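Local coordinates for guanine nucleotide exchange protein (Legionella pneumophila, PDB 1XSZ) that probably acts as a guanine nucleotide exchange factor for ADP-ribosylation factor (Arf) GTPases, through a Sec7 domain whose active site is covered by a C-terminal cap, at residues Leu55-Glu58 and Ala59-Asp62; Ala77-Gln81 and Met82-Gly86; Thr95-Thr99 and Phe100-Gly104; Gln107-Asp110 and Arg111-Ser115. All coordinates share one frame; numbering follows the deposited sequence.

Interaction 1 of 4, residues Leu55-Glu58 and Ala59-Asp62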
ATOM      1  N   LEU A  55     -13.049   6.797 -13.393  1.00 20.04           N
ATOM      2  CA  LEU A  55     -12.471   5.532 -12.953  1.00 18.84           C
ATOM      3  C   LEU A  55     -12.525   5.310 -11.448  1.00 17.64           C
ATOM      4  O   LEU A  55     -12.629   6.256 -10.672  1.00 18.50           O
ATOM      5  CB  LEU A  55     -11.007   5.456 -13.394  1.00 18.42           C
ATOM      6  CG  LEU A  55     -10.698   5.490 -14.892  1.00 17.60           C
ATOM      7  CD1 LEU A  55      -9.223   5.800 -15.085  1.00 19.00           C
ATOM      8  CD2 LEU A  55     -11.062   4.162 -15.537  1.00 19.39           C
ATOM      9  N   ASP A  56     -12.455   4.042 -11.058  1.00 16.70           N
ATOM     10  CA  ASP A  56     -12.425   3.645  -9.656  1.00 16.33           C
ATOM     11  C   ASP A  56     -11.011   4.034  -9.224  1.00 15.27           C
ATOM     12  O   ASP A  56     -10.041   3.341  -9.547  1.00 15.78           O
ATOM     13  CB  ASP A  56     -12.633   2.129  -9.557  1.00 16.59           C
ATOM     14  CG  ASP A  56     -12.405   1.582  -8.158  1.00 16.89           C
ATOM     15  OD1 ASP A  56     -12.716   0.391  -7.944  1.00 20.36           O
ATOM     16  OD2 ASP A  56     -11.916   2.319  -7.279  1.00 18.44           O
ATOM     17  N   LEU A  57     -10.899   5.142  -8.500  1.00 15.35           N
ATOM     18  CA  LEU A  57      -9.590   5.621  -8.089  1.00 15.74           C
ATOM     19  C   LEU A  57      -8.902   4.758  -7.045  1.00 15.25           C
ATOM     20  O   LEU A  57      -7.685   4.821  -6.901  1.00 14.49           O
ATOM     21  CB  LEU A  57      -9.683   7.075  -7.624  1.00 16.06           C
ATOM     22  CG  LEU A  57     -10.088   8.039  -8.748  1.00 17.50           C
ATOM     23  CD1 LEU A  57     -10.099   9.468  -8.223  1.00 20.17           C
ATOM     24  CD2 LEU A  57      -9.123   7.902  -9.925  1.00 19.67           C
ATOM     25  N   GLU A  58      -9.663   3.963  -6.303  1.00 15.04           N
ATOM     26  CA  GLU A  58      -9.032   3.082  -5.332  1.00 14.81           C
ATOM     27  C   GLU A  58      -8.254   2.054  -6.148  1.00 14.28           C
ATOM     28  O   GLU A  58      -7.111   1.729  -5.828  1.00 14.38           O
ATOM     29  CB  GLU A  58     -10.077   2.392  -4.445  1.00 16.15           C
ATOM     30  CG  GLU A  58     -10.962   3.371  -3.686  1.00 17.60           C
ATOM     31  CD  GLU A  58     -11.596   2.761  -2.450  1.00 18.90           C
ATOM     32  OE1 GLU A  58     -11.811   1.532  -2.433  1.00 22.92           O
ATOM     33  OE2 GLU A  58     -11.891   3.516  -1.503  1.00 23.66           O
ATOM     34  N   ALA A  59      -8.875   1.566  -7.221  1.00 15.57           N
ATOM     35  CA  ALA A  59      -8.247   0.587  -8.101  1.00 14.87           C
ATOM     36  C   ALA A  59      -7.069   1.195  -8.859  1.00 14.64           C
ATOM     37  O   ALA A  59      -6.067   0.525  -9.085  1.00 14.33           O
ATOM     38  CB  ALA A  59      -9.274   0.028  -9.087  1.00 16.02           C
ATOM     39  N   VAL A  60      -7.193   2.459  -9.252  1.00 13.69           N
ATOM     40  CA  VAL A  60      -6.104   3.133  -9.955  1.00 14.57           C
ATOM     41  C   VAL A  60      -4.907   3.243  -9.009  1.00 14.12           C
ATOM     42  O   VAL A  60      -3.769   2.935  -9.376  1.00 13.80           O
ATOM     43  CB  VAL A  60      -6.530   4.546 -10.408  1.00 14.28           C
ATOM     44  CG1 VAL A  60      -5.320   5.332 -10.887  1.00 14.75           C
ATOM     45  CG2 VAL A  60      -7.544   4.437 -11.533  1.00 15.47           C
ATOM     46  N   GLY A  61      -5.178   3.683  -7.784  1.00 14.59           N
ATOM     47  CA  GLY A  61      -4.124   3.819  -6.799  1.00 14.66           C
ATOM     48  C   GLY A  61      -3.485   2.482  -6.476  1.00 14.34           C
ATOM     49  O   GLY A  61      -2.274   2.392  -6.274  1.00 14.52           O
ATOM     50  N   ASP A  62      -4.296   1.430  -6.441  1.00 13.86           N
ATOM     51  CA  ASP A  62      -3.770   0.112  -6.138  1.00 14.26           C
ATOM     52  C   ASP A  62      -2.869  -0.397  -7.254  1.00 14.10           C
ATOM     53  O   ASP A  62      -1.809  -0.974  -7.003  1.00 15.75           O
ATOM     54  CB  ASP A  62      -4.905  -0.877  -5.907  1.00 14.80           C
ATOM     55  CG  ASP A  62      -4.460  -2.053  -5.095  1.00 18.46           C
ATOM     56  OD1 ASP A  62      -4.204  -1.850  -3.892  1.00 18.81           O
ATOM     57  OD2 ASP A  62      -4.345  -3.161  -5.657  1.00 20.50           O
TER
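Asp56 caps the helix 57-64 by reaching forward to Ala59. Its OD2 accepts from Ala59 N at 3.1 Å, a fairly straight bond (162° at the hydrogen) in which the N-H comes down from above the carboxylate plane. The same oxygen takes a second, weak bond from Glu58 N, so one carboxylate oxygen serves two amides of the first turn. With CG anti to the backbone N (chi1 171°), the carboxylate folds over the helix start, and Asp56 CG rests 3.6 Å from Ala59 CB. Glu58 and Asp62 turn their acid ends to Lys325 and Lys108.

Backbone bonds carry on from there: Val60 N donates to Asp56 O in the carbonyl plane at 3.0 Å, followed by Gly61 N to Leu57 O and Asp62 N to Glu58 O.

The apolar part centres on Val60 CG2. It meets Leu55 CB at 4.1 Å, the two side chains crossing at about a right angle, whereas Leu57 runs beside Val60 in the same direction. Phe18 of helix 11-20 and Phe48 of helix 40-50 also pack on Val60.

The two amides gathered on Asp56 OD2 lie at the positive end of the helix dipole, which would probably favour the ionised carboxylate.

Interaction 2 of 4, residues Ala77-Gln81 and Met82-Gly86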
ATOM      1  N   ALA A  77       5.701   6.765 -15.338  1.00 15.44           N
ATOM      2  CA  ALA A  77       5.140   7.608 -16.386  1.00 15.48           C
ATOM      3  C   ALA A  77       4.059   8.518 -15.806  1.00 15.99           C
ATOM      4  O   ALA A  77       3.994   9.705 -16.123  1.00 17.23           O
ATOM      5  CB  ALA A  77       4.554   6.747 -17.501  1.00 15.78           C
ATOM      6  N   PHE A  78       3.220   7.957 -14.939  1.00 15.03           N
ATOM      7  CA  PHE A  78       2.135   8.700 -14.309  1.00 15.50           C
ATOM      8  C   PHE A  78       2.661   9.912 -13.551  1.00 14.80           C
ATOM      9  O   PHE A  78       2.147  11.019 -13.691  1.00 15.53           O
ATOM     10  CB  PHE A  78       1.366   7.767 -13.363  1.00 13.60           C
ATOM     11  CG  PHE A  78       0.193   8.413 -12.676  1.00 12.96           C
ATOM     12  CD1 PHE A  78       0.334   8.994 -11.419  1.00 13.73           C
ATOM     13  CD2 PHE A  78      -1.063   8.420 -13.276  1.00 13.72           C
ATOM     14  CE1 PHE A  78      -0.756   9.566 -10.774  1.00 15.13           C
ATOM     15  CE2 PHE A  78      -2.160   8.990 -12.640  1.00 14.02           C
ATOM     16  CZ  PHE A  78      -2.009   9.565 -11.386  1.00 13.44           C
ATOM     17  N   THR A  79       3.698   9.707 -12.752  1.00 14.14           N
ATOM     18  CA  THR A  79       4.270  10.801 -11.986  1.00 14.98           C
ATOM     19  C   THR A  79       5.039  11.787 -12.875  1.00 15.75           C
ATOM     20  O   THR A  79       5.034  12.990 -12.621  1.00 17.02           O
ATOM     21  CB  THR A  79       5.174  10.250 -10.878  1.00 14.92           C
ATOM     22  OG1 THR A  79       4.397   9.378 -10.044  1.00 15.95           O
ATOM     23  CG2 THR A  79       5.729  11.379 -10.027  1.00 17.24           C
ATOM     24  N   SER A  80       5.685  11.271 -13.916  0.50 15.66           N
ATOM     25  CA  SER A  80       6.442  12.117 -14.835  0.50 18.51           C
ATOM     26  C   SER A  80       5.515  13.052 -15.604  0.50 18.74           C
ATOM     27  O   SER A  80       5.927  14.126 -16.045  0.50 19.33           O
ATOM     28  CB  SER A  80       7.232  11.252 -15.818  0.50 19.48           C
ATOM     29  OG  SER A  80       8.216  10.489 -15.145  0.50 23.91           O
ATOM     30  N   GLN A  81       4.261  12.640 -15.760  1.00 18.81           N
ATOM     31  CA  GLN A  81       3.274  13.438 -16.479  1.00 19.64           C
ATOM     32  C   GLN A  81       2.711  14.577 -15.635  1.00 21.05           C
ATOM     33  O   GLN A  81       1.913  15.382 -16.117  1.00 23.53           O
ATOM     34  CB  GLN A  81       2.148  12.530 -16.988  1.00 20.21           C
ATOM     35  CG  GLN A  81       2.615  11.568 -18.076  1.00 20.61           C
ATOM     36  CD  GLN A  81       1.648  10.430 -18.331  1.00 22.46           C
ATOM     37  OE1 GLN A  81       0.626  10.300 -17.658  1.00 23.47           O
ATOM     38  NE2 GLN A  81       1.973   9.590 -19.307  1.00 21.23           N
ATOM     39  N   MET A  82       3.130  14.640 -14.374  1.00 20.51           N
ATOM     40  CA  MET A  82       2.689  15.698 -13.470  1.00 20.98           C
ATOM     41  C   MET A  82       3.717  16.820 -13.520  1.00 20.72           C
ATOM     42  O   MET A  82       4.912  16.565 -13.655  1.00 21.83           O
ATOM     43  CB  MET A  82       2.569  15.162 -12.042  1.00 20.46           C
ATOM     44  CG  MET A  82       1.491  14.100 -11.884  1.00 19.00           C
ATOM     45  SD  MET A  82       1.393  13.419 -10.215  1.00 24.85           S
ATOM     46  CE  MET A  82       0.570  14.742  -9.350  1.00 24.85           C
ATOM     47  N   ASN A  83       3.252  18.061 -13.410  1.00 21.23           N
ATOM     48  CA  ASN A  83       4.143  19.218 -13.467  1.00 21.52           C
ATOM     49  C   ASN A  83       4.433  19.788 -12.081  1.00 21.59           C
ATOM     50  O   ASN A  83       3.582  20.453 -11.493  1.00 25.50           O
ATOM     51  CB  ASN A  83       3.517  20.312 -14.338  1.00 22.44           C
ATOM     52  CG  ASN A  83       4.423  21.524 -14.503  1.00 22.64           C
ATOM     53  OD1 ASN A  83       3.985  22.583 -14.961  1.00 25.46           O
ATOM     54  ND2 ASN A  83       5.690  21.373 -14.144  1.00 20.53           N
ATOM     55  N   PHE A  84       5.636  19.535 -11.574  1.00 21.44           N
ATOM     56  CA  PHE A  84       6.037  20.033 -10.264  1.00 22.56           C
ATOM     57  C   PHE A  84       6.883  21.294 -10.388  1.00 23.09           C
ATOM     58  O   PHE A  84       7.235  21.914  -9.386  1.00 24.85           O
ATOM     59  CB  PHE A  84       6.821  18.961  -9.504  1.00 22.25           C
ATOM     60  CG  PHE A  84       6.012  17.739  -9.189  1.00 22.65           C
ATOM     61  CD1 PHE A  84       4.893  17.827  -8.366  1.00 23.41           C
ATOM     62  CD2 PHE A  84       6.343  16.510  -9.745  1.00 21.94           C
ATOM     63  CE1 PHE A  84       4.110  16.706  -8.101  1.00 23.05           C
ATOM     64  CE2 PHE A  84       5.567  15.382  -9.488  1.00 23.41           C
ATOM     65  CZ  PHE A  84       4.450  15.482  -8.665  1.00 22.31           C
ATOM     66  N   ASN A  85       7.207  21.673 -11.619  1.00 20.40           N
ATOM     67  CA  ASN A  85       8.008  22.868 -11.838  1.00 20.01           C
ATOM     68  C   ASN A  85       7.225  24.106 -11.417  1.00 18.88           C
ATOM     69  O   ASN A  85       6.124  24.368 -11.910  1.00 21.38           O
ATOM     70  CB  ASN A  85       8.412  22.975 -13.310  1.00 17.48           C
ATOM     71  CG  ASN A  85       9.209  24.231 -13.603  1.00 17.92           C
ATOM     72  OD1 ASN A  85       8.655  25.326 -13.670  1.00 20.42           O
ATOM     73  ND2 ASN A  85      10.516  24.079 -13.767  1.00 20.54           N
ATOM     74  N   GLY A  86       7.801  24.860 -10.493  1.00 19.40           N
ATOM     75  CA  GLY A  86       7.145  26.058 -10.012  1.00 15.76           C
ATOM     76  C   GLY A  86       6.716  25.944  -8.564  1.00 14.51           C
ATOM     77  O   GLY A  86       6.599  26.943  -7.868  1.00 14.77           O
TER
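Met82, the second residue beyond helix 69-80, turns its side chain back over the last turn, and its CB, CG and SD meet parts of that turn in succession. Its backbone is tied first: Met82 N donates to Thr79 O at 3.1 Å, the N-H approaching from well above the carbonyl plane. Met82 CB then sits against the same oxygen, 3.3 Å from Thr79 O. CG, placed beside the backbone N by a chi1 of -65°, stays near that carbonyl, with Met82 CG 3.8 Å from Thr79 O. From there the chain reaches the sulfur, and Met82 SD comes within 4.4 Å of Phe78 CE1. This is a Met-aromatic contact of oblique geometry, with SD 5.3 Å from the centroid of the Phe78 ring and 47° off its normal. A bend at chi3 (76°) carries the terminal methyl CE away to Thr99.

On another flank, Phe84 brings CE2 back toward the last turn, 4.0 Å from Thr79 CG2. Phe84 in turn packs edge-to-face with Phe116, and the Phe78 ring stacks with His49. Gln81, at the rim, sends its amide to His49 and to the backbone of Glu42.

Met82 and Phe84 thus add apolar contacts to the last turn, including one through a polarisable sulfur, while the one hydrogen bond between the segments ties Met82 N to Thr79 O.

Interaction 3 of 4, residues Thr95-Thr99 and Phe100-Gly104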
ATOM      1  N   THR A  95       0.442  18.235  -3.519  1.00 11.99           N
ATOM      2  CA  THR A  95      -0.291  18.007  -4.757  1.00 12.81           C
ATOM      3  C   THR A  95      -0.253  16.529  -5.136  1.00 12.96           C
ATOM      4  O   THR A  95      -1.266  15.944  -5.530  1.00 13.77           O
ATOM      5  CB  THR A  95       0.309  18.852  -5.894  1.00 13.92           C
ATOM      6  OG1 THR A  95       0.123  20.242  -5.593  1.00 16.84           O
ATOM      7  CG2 THR A  95      -0.362  18.518  -7.220  1.00 17.56           C
ATOM      8  N   PHE A  96       0.917  15.922  -4.996  1.00 11.86           N
ATOM      9  CA  PHE A  96       1.083  14.515  -5.322  1.00 11.88           C
ATOM     10  C   PHE A  96       0.200  13.630  -4.435  1.00 12.09           C
ATOM     11  O   PHE A  96      -0.580  12.818  -4.935  1.00 12.74           O
ATOM     12  CB  PHE A  96       2.557  14.125  -5.163  1.00 12.17           C
ATOM     13  CG  PHE A  96       2.837  12.668  -5.411  1.00 11.90           C
ATOM     14  CD1 PHE A  96       2.897  11.764  -4.350  1.00 12.17           C
ATOM     15  CD2 PHE A  96       3.032  12.197  -6.707  1.00 12.37           C
ATOM     16  CE1 PHE A  96       3.151  10.405  -4.585  1.00 12.33           C
ATOM     17  CE2 PHE A  96       3.284  10.846  -6.952  1.00 12.30           C
ATOM     18  CZ  PHE A  96       3.344   9.949  -5.886  1.00 13.01           C
ATOM     19  N   LEU A  97       0.304  13.798  -3.122  1.00 12.83           N
ATOM     20  CA  LEU A  97      -0.480  12.964  -2.215  1.00 12.14           C
ATOM     21  C   LEU A  97      -1.987  13.111  -2.388  1.00 13.57           C
ATOM     22  O   LEU A  97      -2.725  12.129  -2.270  1.00 13.92           O
ATOM     23  CB  LEU A  97      -0.086  13.251  -0.764  1.00 13.34           C
ATOM     24  CG  LEU A  97       1.358  12.880  -0.415  1.00 13.05           C
ATOM     25  CD1 LEU A  97       1.694  13.420   0.961  1.00 14.81           C
ATOM     26  CD2 LEU A  97       1.546  11.365  -0.484  1.00 15.54           C
ATOM     27  N   LYS A  98      -2.447  14.323  -2.682  1.00 13.81           N
ATOM     28  CA  LYS A  98      -3.876  14.579  -2.857  1.00 15.31           C
ATOM     29  C   LYS A  98      -4.434  13.994  -4.157  1.00 15.62           C
ATOM     30  O   LYS A  98      -5.652  13.893  -4.329  1.00 17.84           O
ATOM     31  CB  LYS A  98      -4.127  16.095  -2.790  1.00 18.18           C
ATOM     32  CG  LYS A  98      -5.558  16.536  -3.067  1.00 23.86           C
ATOM     33  CD  LYS A  98      -5.712  18.039  -2.850  1.00 27.56           C
ATOM     34  CE  LYS A  98      -4.764  18.834  -3.736  1.00 30.98           C
ATOM     35  NZ  LYS A  98      -5.040  18.618  -5.186  1.00 34.67           N
ATOM     36  N   THR A  99      -3.547  13.592  -5.060  1.00 14.81           N
ATOM     37  CA  THR A  99      -3.937  13.028  -6.351  1.00 16.64           C
ATOM     38  C   THR A  99      -4.549  11.627  -6.256  1.00 17.27           C
ATOM     39  O   THR A  99      -5.341  11.225  -7.110  1.00 18.15           O
ATOM     40  CB  THR A  99      -2.709  12.951  -7.299  1.00 18.09           C
ATOM     41  OG1 THR A  99      -2.181  14.267  -7.511  1.00 18.93           O
ATOM     42  CG2 THR A  99      -3.098  12.348  -8.645  1.00 19.24           C
ATOM     43  N   PHE A 100      -4.204  10.897  -5.202  1.00 14.78           N
ATOM     44  CA  PHE A 100      -4.666   9.522  -5.047  1.00 14.17           C
ATOM     45  C   PHE A 100      -5.697   9.244  -3.974  1.00 13.23           C
ATOM     46  O   PHE A 100      -5.922  10.043  -3.069  1.00 14.71           O
ATOM     47  CB  PHE A 100      -3.492   8.601  -4.678  1.00 14.64           C
ATOM     48  CG  PHE A 100      -2.279   8.743  -5.549  1.00 14.01           C
ATOM     49  CD1 PHE A 100      -1.312   9.713  -5.289  1.00 15.63           C
ATOM     50  CD2 PHE A 100      -2.083   7.873  -6.611  1.00 15.39           C
ATOM     51  CE1 PHE A 100      -0.167   9.808  -6.083  1.00 15.10           C
ATOM     52  CE2 PHE A 100      -0.946   7.958  -7.408  1.00 16.75           C
ATOM     53  CZ  PHE A 100       0.016   8.929  -7.144  1.00 16.49           C
ATOM     54  N   LYS A 101      -6.325   8.080  -4.115  1.00 15.05           N
ATOM     55  CA  LYS A 101      -7.177   7.542  -3.068  1.00 14.65           C
ATOM     56  C   LYS A 101      -6.042   6.621  -2.615  1.00 13.20           C
ATOM     57  O   LYS A 101      -5.770   5.563  -3.204  1.00 13.93           O
ATOM     58  CB  LYS A 101      -8.370   6.764  -3.624  1.00 15.14           C
ATOM     59  CG  LYS A 101      -9.530   7.685  -3.984  1.00 18.56           C
ATOM     60  CD  LYS A 101     -10.855   6.948  -4.073  1.00 22.94           C
ATOM     61  CE  LYS A 101     -12.006   7.915  -4.316  1.00 26.40           C
ATOM     62  NZ  LYS A 101     -13.313   7.204  -4.334  1.00 28.51           N
ATOM     63  N   LEU A 102      -5.321   7.088  -1.606  1.00 12.29           N
ATOM     64  CA  LEU A 102      -4.138   6.400  -1.119  1.00 12.24           C
ATOM     65  C   LEU A 102      -4.340   5.015  -0.555  1.00 12.47           C
ATOM     66  O   LEU A 102      -5.283   4.770   0.197  1.00 12.22           O
ATOM     67  CB  LEU A 102      -3.450   7.264  -0.062  1.00 13.33           C
ATOM     68  CG  LEU A 102      -2.895   8.615  -0.538  1.00 12.19           C
ATOM     69  CD1 LEU A 102      -2.658   9.528   0.654  1.00 14.27           C
ATOM     70  CD2 LEU A 102      -1.621   8.396  -1.337  1.00 14.32           C
ATOM     71  N   PRO A 103      -3.472   4.070  -0.939  0.50 10.23           N
ATOM     72  CA  PRO A 103      -3.620   2.715  -0.405  0.50 11.26           C
ATOM     73  C   PRO A 103      -3.412   2.765   1.109  0.50 11.28           C
ATOM     74  O   PRO A 103      -2.725   3.651   1.620  0.50 11.12           O
ATOM     75  CB  PRO A 103      -2.520   1.935  -1.121  0.50 11.66           C
ATOM     76  CG  PRO A 103      -1.498   2.992  -1.457  0.50 13.37           C
ATOM     77  CD  PRO A 103      -2.352   4.147  -1.894  0.50 11.81           C
ATOM     78  N   GLY A 104      -4.014   1.821   1.827  1.00 13.20           N
ATOM     79  CA  GLY A 104      -3.869   1.790   3.271  1.00 14.14           C
ATOM     80  C   GLY A 104      -2.842   0.756   3.691  1.00 15.44           C
ATOM     81  O   GLY A 104      -2.863   0.275   4.822  1.00 17.89           O
TER
HETATM   82  O   HOH W   1      -5.024  11.664  -0.911  1.00 17.82           O
HETATM   83  O   HOH W   2      -7.507  12.335  -3.142  1.00 34.81           O
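Phe96 and Phe100 form a T-shaped pair at the end of helix 89-98. The edge of the Phe100 ring is directed at one face of Phe96, with centroids 4.9 Å apart and planes at 66°. Phe100 CE1 leads, 3.5 Å from Phe96 CZ and displaced toward the rim of that ring, with CZ close behind. Phe96 keeps CG anti to the backbone N (chi1 177°), which swings its ring forward to receive this edge. The ring of Phe100 also lies close to the helix backbone, its CD1 only 3.2 Å from Phe96 O.

A second apolar contact pairs Leu97 with Leu102, whose CG and both methyls gather about Leu97 O; the methyls Leu97 CD2 and Leu102 CD2 are 4.4 Å apart.

Among the polar contacts, Thr99 OG1 donates to Thr95 O at 2.8 Å, one turn back. Two waters then span helix and loop: the first lies within hydrogen-bonding distance of Leu97 O and Phe100 O, the second of Lys98 O and, again, Phe100 O.

Leu112 of helix 106-123 packs on both Phe100 and Leu102. The chemistry is therefore divided, with aromatic and leucine side chains turned into the core while water serves carbonyls where the helix gives way to loop.

Interaction 4 of 4, residues Gln107-Asp110 and Arg111-Ser115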
ATOM      1  N   GLN A 107       3.726  -0.774   2.255  1.00 12.33           N
ATOM      2  CA  GLN A 107       4.630  -0.879   1.117  1.00 14.59           C
ATOM      3  C   GLN A 107       4.133  -0.142  -0.116  1.00 13.18           C
ATOM      4  O   GLN A 107       4.936   0.372  -0.897  1.00 14.94           O
ATOM      5  CB  GLN A 107       4.923  -2.345   0.793  1.00 16.32           C
ATOM      6  CG  GLN A 107       5.721  -3.046   1.891  1.00 21.78           C
ATOM      7  CD  GLN A 107       6.223  -4.417   1.483  1.00 26.18           C
ATOM      8  OE1 GLN A 107       6.886  -5.103   2.263  1.00 29.84           O
ATOM      9  NE2 GLN A 107       5.916  -4.824   0.257  1.00 30.29           N
ATOM     10  N   LYS A 108       2.815  -0.075  -0.287  1.00 12.78           N
ATOM     11  CA  LYS A 108       2.246   0.625  -1.432  1.00 11.76           C
ATOM     12  C   LYS A 108       2.417   2.129  -1.254  1.00 12.52           C
ATOM     13  O   LYS A 108       2.767   2.843  -2.200  1.00 12.74           O
ATOM     14  CB  LYS A 108       0.771   0.250  -1.594  1.00 11.08           C
ATOM     15  CG  LYS A 108       0.587  -1.172  -2.084  1.00 12.68           C
ATOM     16  CD  LYS A 108      -0.882  -1.550  -2.186  1.00 12.82           C
ATOM     17  CE  LYS A 108      -1.034  -2.956  -2.732  1.00 14.60           C
ATOM     18  NZ  LYS A 108      -2.455  -3.410  -2.653  1.00 16.27           N
ATOM     19  N   ILE A 109       2.169   2.618  -0.046  1.00 12.05           N
ATOM     20  CA  ILE A 109       2.354   4.034   0.246  1.00 11.96           C
ATOM     21  C   ILE A 109       3.818   4.389  -0.027  1.00 12.84           C
ATOM     22  O   ILE A 109       4.122   5.412  -0.641  1.00 13.32           O
ATOM     23  CB  ILE A 109       2.029   4.328   1.726  1.00 12.21           C
ATOM     24  CG1 ILE A 109       0.523   4.197   1.952  1.00 12.46           C
ATOM     25  CG2 ILE A 109       2.505   5.731   2.116  1.00 13.20           C
ATOM     26  CD1 ILE A 109       0.132   4.123   3.413  1.00 13.04           C
ATOM     27  N   ASP A 110       4.721   3.523   0.421  1.00 12.55           N
ATOM     28  CA  ASP A 110       6.149   3.740   0.253  1.00 13.02           C
ATOM     29  C   ASP A 110       6.513   3.890  -1.225  1.00 12.78           C
ATOM     30  O   ASP A 110       7.231   4.823  -1.601  1.00 13.11           O
ATOM     31  CB  ASP A 110       6.916   2.574   0.896  1.00 13.56           C
ATOM     32  CG  ASP A 110       8.379   2.888   1.139  1.00 16.08           C
ATOM     33  OD1 ASP A 110       8.766   4.072   1.064  1.00 16.34           O
ATOM     34  OD2 ASP A 110       9.136   1.938   1.428  1.00 17.69           O
ATOM     35  N   ARG A 111       6.020   2.988  -2.067  0.50 10.38           N
ATOM     36  CA  ARG A 111       6.334   3.073  -3.489  0.50  9.81           C
ATOM     37  C   ARG A 111       5.861   4.388  -4.093  0.50 10.69           C
ATOM     38  O   ARG A 111       6.544   4.969  -4.939  0.50 10.66           O
ATOM     39  CB  ARG A 111       5.724   1.896  -4.253  0.50 11.69           C
ATOM     40  CG  ARG A 111       6.200   0.548  -3.754  0.50 14.51           C
ATOM     41  CD  ARG A 111       6.036  -0.542  -4.803  0.50 15.27           C
ATOM     42  NE  ARG A 111       6.349  -1.854  -4.248  0.50 16.14           N
ATOM     43  CZ  ARG A 111       5.504  -2.582  -3.527  0.50 15.62           C
ATOM     44  NH1 ARG A 111       4.281  -2.134  -3.275  0.50 14.11           N
ATOM     45  NH2 ARG A 111       5.886  -3.753  -3.039  0.50 16.94           N
ATOM     46  N   LEU A 112       4.700   4.869  -3.664  1.00 12.51           N
ATOM     47  CA  LEU A 112       4.184   6.125  -4.197  1.00 12.49           C
ATOM     48  C   LEU A 112       5.112   7.272  -3.782  1.00 13.07           C
ATOM     49  O   LEU A 112       5.485   8.110  -4.608  1.00 12.54           O
ATOM     50  CB  LEU A 112       2.759   6.387  -3.701  1.00 13.13           C
ATOM     51  CG  LEU A 112       1.677   5.460  -4.265  1.00 11.60           C
ATOM     52  CD1 LEU A 112       0.327   5.884  -3.706  1.00 14.05           C
ATOM     53  CD2 LEU A 112       1.663   5.511  -5.794  1.00 13.94           C
ATOM     54  N   VAL A 113       5.500   7.305  -2.513  1.00 11.91           N
ATOM     55  CA  VAL A 113       6.394   8.349  -2.022  1.00 11.64           C
ATOM     56  C   VAL A 113       7.738   8.310  -2.763  1.00 12.60           C
ATOM     57  O   VAL A 113       8.308   9.355  -3.087  1.00 14.37           O
ATOM     58  CB  VAL A 113       6.607   8.207  -0.490  1.00 11.72           C
ATOM     59  CG1 VAL A 113       7.642   9.216   0.008  1.00 11.95           C
ATOM     60  CG2 VAL A 113       5.278   8.434   0.226  1.00 14.07           C
ATOM     61  N   GLN A 114       8.235   7.114  -3.051  1.00 12.22           N
ATOM     62  CA  GLN A 114       9.499   6.981  -3.780  1.00 13.74           C
ATOM     63  C   GLN A 114       9.364   7.526  -5.202  1.00 13.37           C
ATOM     64  O   GLN A 114      10.308   8.098  -5.750  1.00 13.94           O
ATOM     65  CB  GLN A 114       9.928   5.514  -3.830  1.00 13.94           C
ATOM     66  CG  GLN A 114      10.408   4.966  -2.497  1.00 17.80           C
ATOM     67  CD  GLN A 114      10.719   3.487  -2.559  1.00 21.51           C
ATOM     68  OE1 GLN A 114      11.484   3.035  -3.412  1.00 27.35           O
ATOM     69  NE2 GLN A 114      10.127   2.721  -1.651  1.00 26.61           N
ATOM     70  N   SER A 115       8.198   7.342  -5.809  1.00 13.26           N
ATOM     71  CA  SER A 115       7.975   7.839  -7.166  1.00 13.44           C
ATOM     72  C   SER A 115       8.035   9.366  -7.161  1.00 14.35           C
ATOM     73  O   SER A 115       8.682   9.984  -8.017  1.00 14.06           O
ATOM     74  CB  SER A 115       6.614   7.370  -7.680  1.00 14.19           C
ATOM     75  OG  SER A 115       6.407   7.802  -9.014  1.00 15.62           O
TER
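Arg111 folds back along helix 106-123 onto Gln107, the residue one turn earlier. Two conformers of Arg111 were modelled, and in the one described here CG lies 3.1 Å from Gln107 O, an oxygen that also sits over one face of the guanidinium. In this conformer CG is beside the backbone N (chi1 -59°) and the chain extends to NE, bringing NH1 to Ser65 O, its hydrogen-bond partner in the loop after helix 57-64.

The packed side carries Ile109 and Val113. Ile109 CG2 and Val113 CG2 meet at 4.3 Å, and Val113 CG2 presses to 3.3 Å from Ile109 O. Helices 252-258 and 131-149 cover this side, with Trp253 and Tyr135 both on Val113, while Leu112 packs on Leu75 and Pro103.

Looser is exposed Gln114, whose amide lies over the buried carboxylate of Asp110. Gln114 NE2 is 3.3 Å from Asp110 CG, and the amide and carboxylate planes are turned 62° apart. The carboxylate itself is held elsewhere, by Tyr135 through OD1 and by Lys251 through OD2.

Beneath all this run regular i to i+4 backbone bonds, such as Val113 N to Ile109 O at 3.0 Å. This is a central helix of the all-helical Sec7 domain, packed against neighbouring helices and, through Trp253 and the Asp110-Lys251 salt bridge, against the cap region.

The four contacts follow one another along the chain, all within the Sec7 domain. Interaction 1 starts helix 57-64, interaction 2 ends helix 69-80, interaction 3 ends helix 89-98, and interaction 4 lies on helix 106-123. Interactions 1 and 2, with centres about 19 Å apart, do not touch. Interaction 3 bridges them: Lys101 packs on Leu57 and Glu58 of interaction 1, about 10 Å away between centres, and Phe100 on Phe78 of interaction 2, about 14 Å away. The Asp62-Lys108 salt bridge and a probable Thr79-Ser115 hydrogen bond tie interactions 1 and 2 to interaction 4. Three helix ends and the central helix 106-123 thus pack into the Sec7 domain, which carries the active site beneath the cap.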